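Long-range contacts in uncharacterized protein (Bacteroides dorei DSM 17855, PDB 5TGF), which is of unknown function but belongs to the serine beta-lactamase-related family, probably acts as a hydrolase, and can bind calcium: residues A[165-173]-A[182-190]; A[62-73]-A[228-237]. All coordinates share one frame; numbering follows the deposited sequence.

Contact 1 of 2, residues A[165-173]-A[182-190]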
loop_
_atom_site.group_PDB
_atom_site.type_symbol
_atom_site.label_atom_id
_atom_site.label_comp_id
_atom_site.label_asym_id
_atom_site.label_seq_id
_atom_site.Cartn_x
_atom_site.Cartn_y
_atom_site.Cartn_z
ATOM N N LYS A 165 -14.759 -9.655 13.939
ATOM C CA LYS A 165 -14.087 -8.538 14.603
ATOM C C LYS A 165 -13.837 -7.420 13.562
ATOM O O LYS A 165 -13.559 -7.709 12.413
ATOM C CB LYS A 165 -12.742 -9.012 15.163
ATOM C CG LYS A 165 -12.186 -8.194 16.292
ATOM C CD LYS A 165 -10.977 -8.903 16.938
ATOM C CE LYS A 165 -10.216 -7.903 17.805
ATOM N NZ LYS A 165 -9.066 -8.482 18.565
ATOM N N GLU A 166 -13.899 -6.171 13.988
ATOM C CA GLU A 166 -13.768 -5.060 13.040
ATOM C C GLU A 166 -12.300 -4.856 12.616
ATOM O O GLU A 166 -11.365 -5.322 13.284
ATOM C CB GLU A 166 -14.381 -3.786 13.615
ATOM C CG GLU A 166 -15.911 -3.782 13.579
ATOM C CD GLU A 166 -16.486 -2.385 13.644
ATOM O OE1 GLU A 166 -16.451 -1.795 14.729
ATOM O OE2 GLU A 166 -16.886 -1.831 12.596
ATOM N N PHE A 167 -12.127 -4.185 11.485
ATOM C CA PHE A 167 -10.847 -4.127 10.785
ATOM C C PHE A 167 -9.762 -3.380 11.563
ATOM O O PHE A 167 -8.584 -3.796 11.571
ATOM C CB PHE A 167 -11.027 -3.524 9.378
ATOM C CG PHE A 167 -9.774 -3.611 8.530
ATOM C CD1 PHE A 167 -9.489 -4.742 7.819
ATOM C CD2 PHE A 167 -8.845 -2.592 8.556
ATOM C CE1 PHE A 167 -8.304 -4.854 7.090
ATOM C CE2 PHE A 167 -7.678 -2.674 7.804
ATOM C CZ PHE A 167 -7.410 -3.811 7.093
ATOM N N GLU A 168 -10.105 -2.260 12.178
ATOM C CA GLU A 168 -9.095 -1.541 12.945
ATOM C C GLU A 168 -8.589 -2.402 14.155
ATOM O O GLU A 168 -7.373 -2.523 14.373
ATOM C CB GLU A 168 -9.590 -0.167 13.343
ATOM C CG GLU A 168 -8.678 0.615 14.289
ATOM C CD GLU A 168 -7.253 0.823 13.778
ATOM O OE1 GLU A 168 -7.014 0.797 12.560
ATOM O OE2 GLU A 168 -6.351 1.017 14.603
ATOM N N PRO A 169 -9.517 -3.008 14.924
ATOM C CA PRO A 169 -9.024 -3.879 15.993
ATOM C C PRO A 169 -8.224 -5.063 15.474
ATOM O O PRO A 169 -7.214 -5.435 16.104
ATOM C CB PRO A 169 -10.309 -4.371 16.675
ATOM C CG PRO A 169 -11.320 -3.370 16.377
ATOM C CD PRO A 169 -10.916 -2.614 15.142
ATOM N N LEU A 170 -8.599 -5.592 14.317
ATOM C CA LEU A 170 -7.807 -6.638 13.680
ATOM C C LEU A 170 -6.394 -6.196 13.335
ATOM O O LEU A 170 -5.428 -6.928 13.539
ATOM C CB LEU A 170 -8.496 -7.177 12.430
ATOM C CG LEU A 170 -9.704 -8.078 12.672
ATOM C CD1 LEU A 170 -10.358 -8.323 11.334
ATOM C CD2 LEU A 170 -9.257 -9.405 13.333
ATOM N N PHE A 171 -6.260 -4.986 12.807
ATOM C CA PHE A 171 -4.944 -4.463 12.505
ATOM C C PHE A 171 -4.080 -4.429 13.757
ATOM O O PHE A 171 -2.908 -4.783 13.701
ATOM C CB PHE A 171 -5.053 -3.053 11.925
ATOM C CG PHE A 171 -3.737 -2.329 11.833
ATOM C CD1 PHE A 171 -2.646 -2.899 11.193
ATOM C CD2 PHE A 171 -3.613 -1.050 12.354
ATOM C CE1 PHE A 171 -1.429 -2.219 11.137
ATOM C CE2 PHE A 171 -2.415 -0.393 12.315
ATOM C CZ PHE A 171 -1.323 -0.973 11.671
ATOM N N GLN A 172 -4.644 -3.967 14.871
ATOM C CA GLN A 172 -3.880 -3.856 16.105
ATOM C C GLN A 172 -3.539 -5.265 16.622
ATOM O O GLN A 172 -2.430 -5.502 17.026
ATOM C CB GLN A 172 -4.643 -3.066 17.174
ATOM C CG GLN A 172 -4.977 -1.607 16.788
ATOM C CD GLN A 172 -3.745 -0.742 16.535
ATOM O OE1 GLN A 172 -2.658 -0.980 17.081
ATOM N NE2 GLN A 172 -3.939 0.330 15.773
ATOM N N GLU A 173 -4.488 -6.180 16.571
ATOM C CA GLU A 173 -4.260 -7.524 17.124
ATOM C C GLU A 173 -3.219 -8.314 16.300
ATOM O O GLU A 173 -2.272 -8.876 16.864
ATOM C CB GLU A 173 -5.568 -8.292 17.236
ATOM C CG GLU A 173 -5.383 -9.734 17.705
ATOM C CD GLU A 173 -6.612 -10.608 17.490
ATOM O OE1 GLU A 173 -7.702 -10.072 17.164
ATOM O OE2 GLU A 173 -6.484 -11.851 17.647
ATOM N N THR A 182 3.316 1.284 17.588
ATOM C CA THR A 182 2.476 1.858 18.672
ATOM C C THR A 182 1.756 3.138 18.355
ATOM O O THR A 182 0.991 3.629 19.201
ATOM C CB THR A 182 3.294 2.090 19.951
ATOM O OG1 THR A 182 4.417 2.896 19.638
ATOM C CG2 THR A 182 3.731 0.724 20.521
ATOM N N HIS A 183 1.956 3.693 17.166
ATOM C CA HIS A 183 1.306 4.942 16.823
ATOM C C HIS A 183 0.619 4.870 15.455
ATOM O O HIS A 183 0.628 5.847 14.727
ATOM C CB HIS A 183 2.351 6.073 16.814
ATOM C CG HIS A 183 3.013 6.292 18.137
ATOM N ND1 HIS A 183 4.293 5.865 18.407
ATOM C CD2 HIS A 183 2.557 6.860 19.280
ATOM C CE1 HIS A 183 4.603 6.168 19.658
ATOM N NE2 HIS A 183 3.561 6.752 20.214
ATOM N N SER A 184 0.098 3.709 15.082
ATOM C CA SER A 184 -0.552 3.542 13.794
ATOM C C SER A 184 -2.037 3.233 13.918
ATOM O O SER A 184 -2.451 2.546 14.852
ATOM C CB SER A 184 0.136 2.439 12.996
ATOM O OG SER A 184 1.468 2.798 12.717
ATOM N N HIS A 185 -2.842 3.705 12.964
ATOM C CA HIS A 185 -4.256 3.303 12.876
ATOM C C HIS A 185 -4.855 3.649 11.509
ATOM O O HIS A 185 -4.430 4.622 10.876
ATOM C CB HIS A 185 -5.111 3.964 13.954
ATOM C CG HIS A 185 -4.879 5.424 14.119
ATOM N ND1 HIS A 185 -5.426 6.365 13.275
ATOM C CD2 HIS A 185 -4.136 6.111 15.016
ATOM C CE1 HIS A 185 -5.057 7.570 13.664
ATOM N NE2 HIS A 185 -4.235 7.443 14.686
ATOM N N PHE A 186 -5.803 2.828 11.065
ATOM C CA PHE A 186 -6.617 3.079 9.855
ATOM C C PHE A 186 -7.874 3.888 10.138
ATOM O O PHE A 186 -8.399 4.546 9.242
ATOM C CB PHE A 186 -7.026 1.744 9.226
ATOM C CG PHE A 186 -5.910 1.030 8.505
ATOM C CD1 PHE A 186 -5.643 1.295 7.164
ATOM C CD2 PHE A 186 -5.130 0.070 9.163
ATOM C CE1 PHE A 186 -4.668 0.558 6.480
ATOM C CE2 PHE A 186 -4.145 -0.641 8.482
ATOM C CZ PHE A 186 -3.902 -0.385 7.154
ATOM N N ALA A 187 -8.370 3.806 11.371
ATOM C CA ALA A 187 -9.580 4.507 11.801
ATOM C C ALA A 187 -9.319 5.094 13.177
ATOM O O ALA A 187 -8.508 4.529 13.933
ATOM C CB ALA A 187 -10.742 3.526 11.879
ATOM N N PRO A 188 -10.004 6.200 13.524
ATOM C CA PRO A 188 -10.961 6.910 12.664
ATOM C C PRO A 188 -10.302 7.588 11.475
ATOM O O PRO A 188 -9.112 7.977 11.524
ATOM C CB PRO A 188 -11.584 7.950 13.596
ATOM C CG PRO A 188 -10.552 8.189 14.642
ATOM C CD PRO A 188 -9.753 6.920 14.794
ATOM N N VAL A 189 -11.089 7.701 10.417
ATOM C CA VAL A 189 -10.667 8.248 9.132
ATOM C C VAL A 189 -10.627 9.767 9.211
ATOM O O VAL A 189 -11.608 10.379 9.618
ATOM C CB VAL A 189 -11.650 7.770 8.051
ATOM C CG1 VAL A 189 -11.354 8.363 6.691
ATOM C CG2 VAL A 189 -11.620 6.263 7.992
ATOM N N ASN A 190 -9.474 10.364 8.909
ATOM C CA ASN A 190 -9.333 11.813 8.755
ATOM C C ASN A 190 -10.038 12.251 7.472
ATOM O O ASN A 190 -9.869 11.626 6.421
ATOM C CB ASN A 190 -7.850 12.215 8.691
ATOM C CG ASN A 190 -7.642 13.682 8.332
ATOM O OD1 ASN A 190 -7.666 14.062 7.157
ATOM N ND2 ASN A 190 -7.470 14.521 9.344
HETATM O O HOH W 1 -0.351 1.111 16.834
#
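Two side chains one turn apart on helix 167-179 grip the extended loop 182-190 by its backbone. Phe186 N donates to Glu168 OE1 at 2.8 Å, and Gln172 NE2 donates to Ser184 O over the same distance, 2.8 Å. This is a helix-to-loop junction in the helical part of a beta-lactamase-like fold, completed by an aromatic cluster of Phe167, Phe171 and Phe186. Gln172 NE2 donates its second N-H to Glu168 OE2 (2.8 Å), nearly straight. Both acceptors lie in the Gln172 amide plane, which fixes the amide's rotation and ties the two grips together. The Glu168 chain bends at chi2 (57°), turning its carboxylate toward the loop, where Phe186 N meets OE1 from 42° above the carboxylate plane. Water 1 accepts from Ser184 N and lies 3.1 Å from Gln172 OE1, extending the polar seam. Ser184 OG hydrogen-bonds outside the contact, to Asp209 and Thr205.

Inward of this seam, Phe186 joins two T-shaped pairs. Its edge, led by CE2, sits over the centre of the Phe171 face, with the planes 83° apart and the centroids 5.0 Å apart. Its own face receives the Phe167 edge, CE2 foremost and nearer the ring's margin than its middle, at a centroid distance of 5.5 Å. Helix 60-74 backs the cluster through Val63, Ala64 and Val67. Phe186 also lies near the SxxK-like residues Ser58 and Lys61, probably the active-site region, without touching them. At the rim of the Phe171 ring, near its plane, Ser184 CB stands 3.9 Å from Phe171 CE2. Farther along the loop, Ala187 CB rests 4.1 Å from Glu168 CB.

Contact 2 of 2, residues A[62-73]-A[228-237]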
loop_
_atom_site.group_PDB
_atom_site.type_symbol
_atom_site.label_atom_id
_atom_site.label_comp_id
_atom_site.label_asym_id
_atom_site.label_seq_id
_atom_site.Cartn_x
_atom_site.Cartn_y
_atom_site.Cartn_z
ATOM N N TRP A 62 -0.602 -1.544 1.404
ATOM C CA TRP A 62 0.320 -2.655 1.676
ATOM C C TRP A 62 0.019 -3.256 3.039
ATOM O O TRP A 62 -0.063 -4.460 3.191
ATOM C CB TRP A 62 1.762 -2.162 1.608
ATOM C CG TRP A 62 2.812 -3.234 1.359
ATOM C CD1 TRP A 62 2.672 -4.622 1.431
ATOM C CD2 TRP A 62 4.154 -2.991 0.963
ATOM N NE1 TRP A 62 3.854 -5.232 1.070
ATOM C CE2 TRP A 62 4.785 -4.259 0.807
ATOM C CE3 TRP A 62 4.881 -1.830 0.725
ATOM C CZ2 TRP A 62 6.116 -4.382 0.418
ATOM C CZ3 TRP A 62 6.181 -1.945 0.293
ATOM C CH2 TRP A 62 6.789 -3.229 0.131
ATOM N N VAL A 63 -0.092 -2.396 4.034
ATOM C CA VAL A 63 -0.424 -2.812 5.414
ATOM C C VAL A 63 -1.814 -3.441 5.484
ATOM O O VAL A 63 -2.009 -4.457 6.139
ATOM C CB VAL A 63 -0.300 -1.639 6.406
ATOM C CG1 VAL A 63 -0.638 -2.109 7.829
ATOM C CG2 VAL A 63 1.092 -1.021 6.325
ATOM N N ALA A 64 -2.785 -2.879 4.780
ATOM C CA ALA A 64 -4.144 -3.445 4.823
ATOM C C ALA A 64 -4.227 -4.825 4.179
ATOM O O ALA A 64 -4.885 -5.743 4.703
ATOM C CB ALA A 64 -5.119 -2.483 4.166
ATOM N N ALA A 65 -3.518 -5.014 3.069
ATOM C CA ALA A 65 -3.400 -6.338 2.465
ATOM C C ALA A 65 -2.753 -7.346 3.447
ATOM O O ALA A 65 -3.159 -8.521 3.495
ATOM C CB ALA A 65 -2.584 -6.260 1.185
ATOM N N ALA A 66 -1.769 -6.892 4.208
ATOM C CA ALA A 66 -1.148 -7.750 5.247
ATOM C C ALA A 66 -2.126 -8.144 6.382
ATOM O O ALA A 66 -2.080 -9.284 6.857
ATOM C CB ALA A 66 0.082 -7.092 5.818
ATOM N N VAL A 67 -3.030 -7.244 6.781
ATOM C CA VAL A 67 -4.025 -7.585 7.796
ATOM C C VAL A 67 -4.941 -8.704 7.249
ATOM O O VAL A 67 -5.192 -9.714 7.916
ATOM C CB VAL A 67 -4.862 -6.363 8.206
ATOM C CG1 VAL A 67 -5.975 -6.753 9.168
ATOM C CG2 VAL A 67 -3.993 -5.291 8.838
ATOM N N ILE A 68 -5.398 -8.539 6.010
ATOM C CA ILE A 68 -6.232 -9.532 5.360
ATOM C C ILE A 68 -5.469 -10.863 5.162
ATOM O O ILE A 68 -6.028 -11.936 5.411
ATOM C CB ILE A 68 -6.813 -9.012 4.025
ATOM C CG1 ILE A 68 -7.670 -7.767 4.270
ATOM C CG2 ILE A 68 -7.563 -10.123 3.268
ATOM C CD1 ILE A 68 -8.083 -7.061 2.997
ATOM N N GLY A 69 -4.204 -10.789 4.774
ATOM C CA GLY A 69 -3.374 -11.983 4.718
ATOM C C GLY A 69 -3.274 -12.725 6.071
ATOM O O GLY A 69 -3.232 -13.964 6.111
ATOM N N ALA A 70 -3.213 -12.004 7.166
ATOM C CA ALA A 70 -3.161 -12.653 8.492
ATOM C C ALA A 70 -4.494 -13.369 8.838
ATOM O O ALA A 70 -4.515 -14.423 9.498
ATOM C CB ALA A 70 -2.772 -11.655 9.559
ATOM N N VAL A 71 -5.589 -12.841 8.322
ATOM C CA VAL A 71 -6.885 -13.480 8.457
ATOM C C VAL A 71 -6.971 -14.712 7.569
ATOM O O VAL A 71 -7.443 -15.777 8.004
ATOM C CB VAL A 71 -8.030 -12.471 8.148
ATOM C CG1 VAL A 71 -9.381 -13.153 8.128
ATOM C CG2 VAL A 71 -8.000 -11.340 9.159
ATOM N N VAL A 72 -6.491 -14.605 6.333
ATOM C CA VAL A 72 -6.437 -15.750 5.440
ATOM C C VAL A 72 -5.623 -16.894 6.067
ATOM O O VAL A 72 -5.982 -18.047 5.915
ATOM C CB VAL A 72 -5.871 -15.365 4.073
ATOM C CG1 VAL A 72 -5.411 -16.585 3.269
ATOM C CG2 VAL A 72 -6.904 -14.533 3.311
ATOM N N ASP A 73 -4.542 -16.553 6.739
ATOM C CA ASP A 73 -3.708 -17.542 7.409
ATOM C C ASP A 73 -4.451 -18.297 8.544
ATOM O O ASP A 73 -4.106 -19.434 8.838
ATOM C CB ASP A 73 -2.433 -16.881 7.959
ATOM C CG ASP A 73 -1.414 -16.529 6.860
ATOM O OD1 ASP A 73 -1.607 -16.918 5.688
ATOM O OD2 ASP A 73 -0.423 -15.827 7.164
ATOM N N ILE A 228 4.421 -13.867 11.613
ATOM C CA ILE A 228 3.352 -12.849 11.562
ATOM C C ILE A 228 2.475 -13.094 10.332
ATOM O O ILE A 228 1.247 -13.050 10.401
ATOM C CB ILE A 228 3.946 -11.423 11.558
ATOM C CG1 ILE A 228 4.879 -11.234 12.753
ATOM C CG2 ILE A 228 2.825 -10.380 11.521
ATOM C CD1 ILE A 228 4.202 -11.463 14.081
ATOM N N LEU A 229 3.114 -13.400 9.217
ATOM C CA LEU A 229 2.446 -13.920 8.039
ATOM C C LEU A 229 3.158 -15.195 7.602
ATOM O O LEU A 229 4.374 -15.307 7.729
ATOM C CB LEU A 229 2.526 -12.879 6.897
ATOM C CG LEU A 229 1.670 -11.613 7.108
ATOM C CD1 LEU A 229 2.062 -10.586 6.039
ATOM C CD2 LEU A 229 0.178 -11.958 7.078
ATOM N N LYS A 230 2.414 -16.115 7.013
ATOM C CA LYS A 230 3.037 -17.285 6.404
ATOM C C LYS A 230 3.852 -16.920 5.166
ATOM O O LYS A 230 3.483 -16.006 4.415
ATOM C CB LYS A 230 1.972 -18.287 6.033
ATOM C CG LYS A 230 1.274 -18.874 7.225
ATOM C CD LYS A 230 0.647 -20.187 6.829
ATOM C CE LYS A 230 -0.262 -20.704 7.932
ATOM N NZ LYS A 230 -1.676 -20.589 7.501
ATOM N N PRO A 231 4.982 -17.608 4.945
ATOM C CA PRO A 231 5.818 -17.296 3.790
ATOM C C PRO A 231 5.057 -17.320 2.489
ATOM O O PRO A 231 5.261 -16.427 1.641
ATOM C CB PRO A 231 6.879 -18.410 3.804
ATOM C CG PRO A 231 6.928 -18.879 5.210
ATOM C CD PRO A 231 5.527 -18.740 5.731
ATOM N N GLU A 232 4.140 -18.282 2.334
ATOM C CA GLU A 232 3.346 -18.364 1.105
ATOM C C GLU A 232 2.430 -17.161 0.895
ATOM O O GLU A 232 2.127 -16.785 -0.229
ATOM C CB GLU A 232 2.509 -19.649 1.049
ATOM C CG GLU A 232 1.619 -19.887 2.248
ATOM C CD GLU A 232 2.281 -20.769 3.314
ATOM O OE1 GLU A 232 3.540 -20.747 3.450
ATOM O OE2 GLU A 232 1.515 -21.446 4.037
ATOM N N THR A 233 1.959 -16.595 1.990
ATOM C CA THR A 233 1.063 -15.437 1.951
ATOM C C THR A 233 1.818 -14.203 1.459
ATOM O O THR A 233 1.344 -13.518 0.558
ATOM C CB THR A 233 0.468 -15.227 3.326
ATOM O OG1 THR A 233 -0.279 -16.407 3.673
ATOM C CG2 THR A 233 -0.426 -13.958 3.368
ATOM N N VAL A 234 3.014 -13.988 1.995
ATOM C CA VAL A 234 3.867 -12.900 1.511
ATOM C C VAL A 234 4.180 -13.068 0.015
ATOM O O VAL A 234 4.140 -12.078 -0.755
ATOM C CB VAL A 234 5.159 -12.743 2.339
ATOM C CG1 VAL A 234 5.959 -11.563 1.822
ATOM C CG2 VAL A 234 4.841 -12.553 3.820
ATOM N N GLN A 235 4.488 -14.301 -0.412
ATOM C CA GLN A 235 4.757 -14.561 -1.821
ATOM C C GLN A 235 3.551 -14.247 -2.718
ATOM O O GLN A 235 3.690 -13.597 -3.769
ATOM C CB GLN A 235 5.243 -15.989 -2.047
ATOM C CG GLN A 235 6.654 -16.224 -1.538
ATOM C CD GLN A 235 7.666 -15.250 -2.149
ATOM O OE1 GLN A 235 8.185 -14.357 -1.465
ATOM N NE2 GLN A 235 7.906 -15.384 -3.456
ATOM N N THR A 236 2.371 -14.635 -2.266
ATOM C CA THR A 236 1.126 -14.371 -3.008
ATOM C C THR A 236 0.849 -12.852 -3.078
ATOM O O THR A 236 0.433 -12.362 -4.122
ATOM C CB THR A 236 -0.067 -15.107 -2.371
ATOM O OG1 THR A 236 0.135 -16.531 -2.529
ATOM C CG2 THR A 236 -1.396 -14.714 -3.038
HETATM N N MSE A 237 1.134 -12.122 -2.000
HETATM C CA MSE A 237 0.961 -10.671 -2.006
HETATM C C MSE A 237 1.841 -10.003 -3.052
HETATM O O MSE A 237 1.525 -8.904 -3.537
HETATM C CB MSE A 237 1.269 -10.097 -0.610
HETATM C CG MSE A 237 0.217 -10.398 0.482
HETATM SE SE MSE A 237 0.997 -9.925 2.239
HETATM C CE MSE A 237 1.041 -7.947 2.008
HETATM O O HOH W 2 -0.543 -15.066 9.937
#
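Gly69 faces Thr233, CA to CA 6.3 Å, where helix segments 62-73 and 231-237 run roughly antiparallel, their axes 10.1 Å apart at closest and their directions 138° apart. Lacking a side chain, Gly69 lets Thr233 CG2 come within 3.8 Å of its CA.

Asp73 carries the polar end. Its OD2 accepts from Lys230 N at 2.9 Å, met 37° above the carboxylate plane, while OD1 accepts from Thr233 OG1, a bond whose modelled length is too short to be relied on. OD2 also accepts a hydrogen bond from water 2, which donates to Ile228 O as well. The Lys230 chain runs alongside the carboxylate, heading the other way, and its NZ reaches a lone pair of Asp73 O at 3.0 Å.

Next to this polar group, Leu229 CD2 lies 3.4 Å from Ala70 N, and its CD1 packs on the Ala66 methyl. Toward the other end, the selenomethionine Met237 bends at chi3 (69°), bringing CE to the Trp62 ring edge, 3.7 Å from CD1, and against Ala65 and Ala66.

With Lys230 as N-cap, the Asp73 carboxylate sits beside the first turn of helix 231-238, where that helix end and Lys230 N-H may help to stabilise its negative charge, just as the lysine would suit the C-terminal end of helix 60-74.

Helix 60-74 is common to both sites: contact 2 uses it directly, and the aromatic cluster of contact 1 packs on another side of it. The centres are 16 Å apart, yet they touch, with Phe171 CE1 3.4 Å from Val63 CG1 and Phe186 CZ 3.6 Å from Ala64 N. Contact 1, closed over nine residues, is nested along the chain inside the loop of contact 2, closed over 155. Both thus meet on one buried helix of the beta-lactamase-like fold. Ser58, just before that helix, and Lys61, in its first turn, fit an SxxK pattern, consistent with an active site as in serine beta-lactamases. The helix also carries Val72, a calcium-binding residue, although no calcium is bound to this chain.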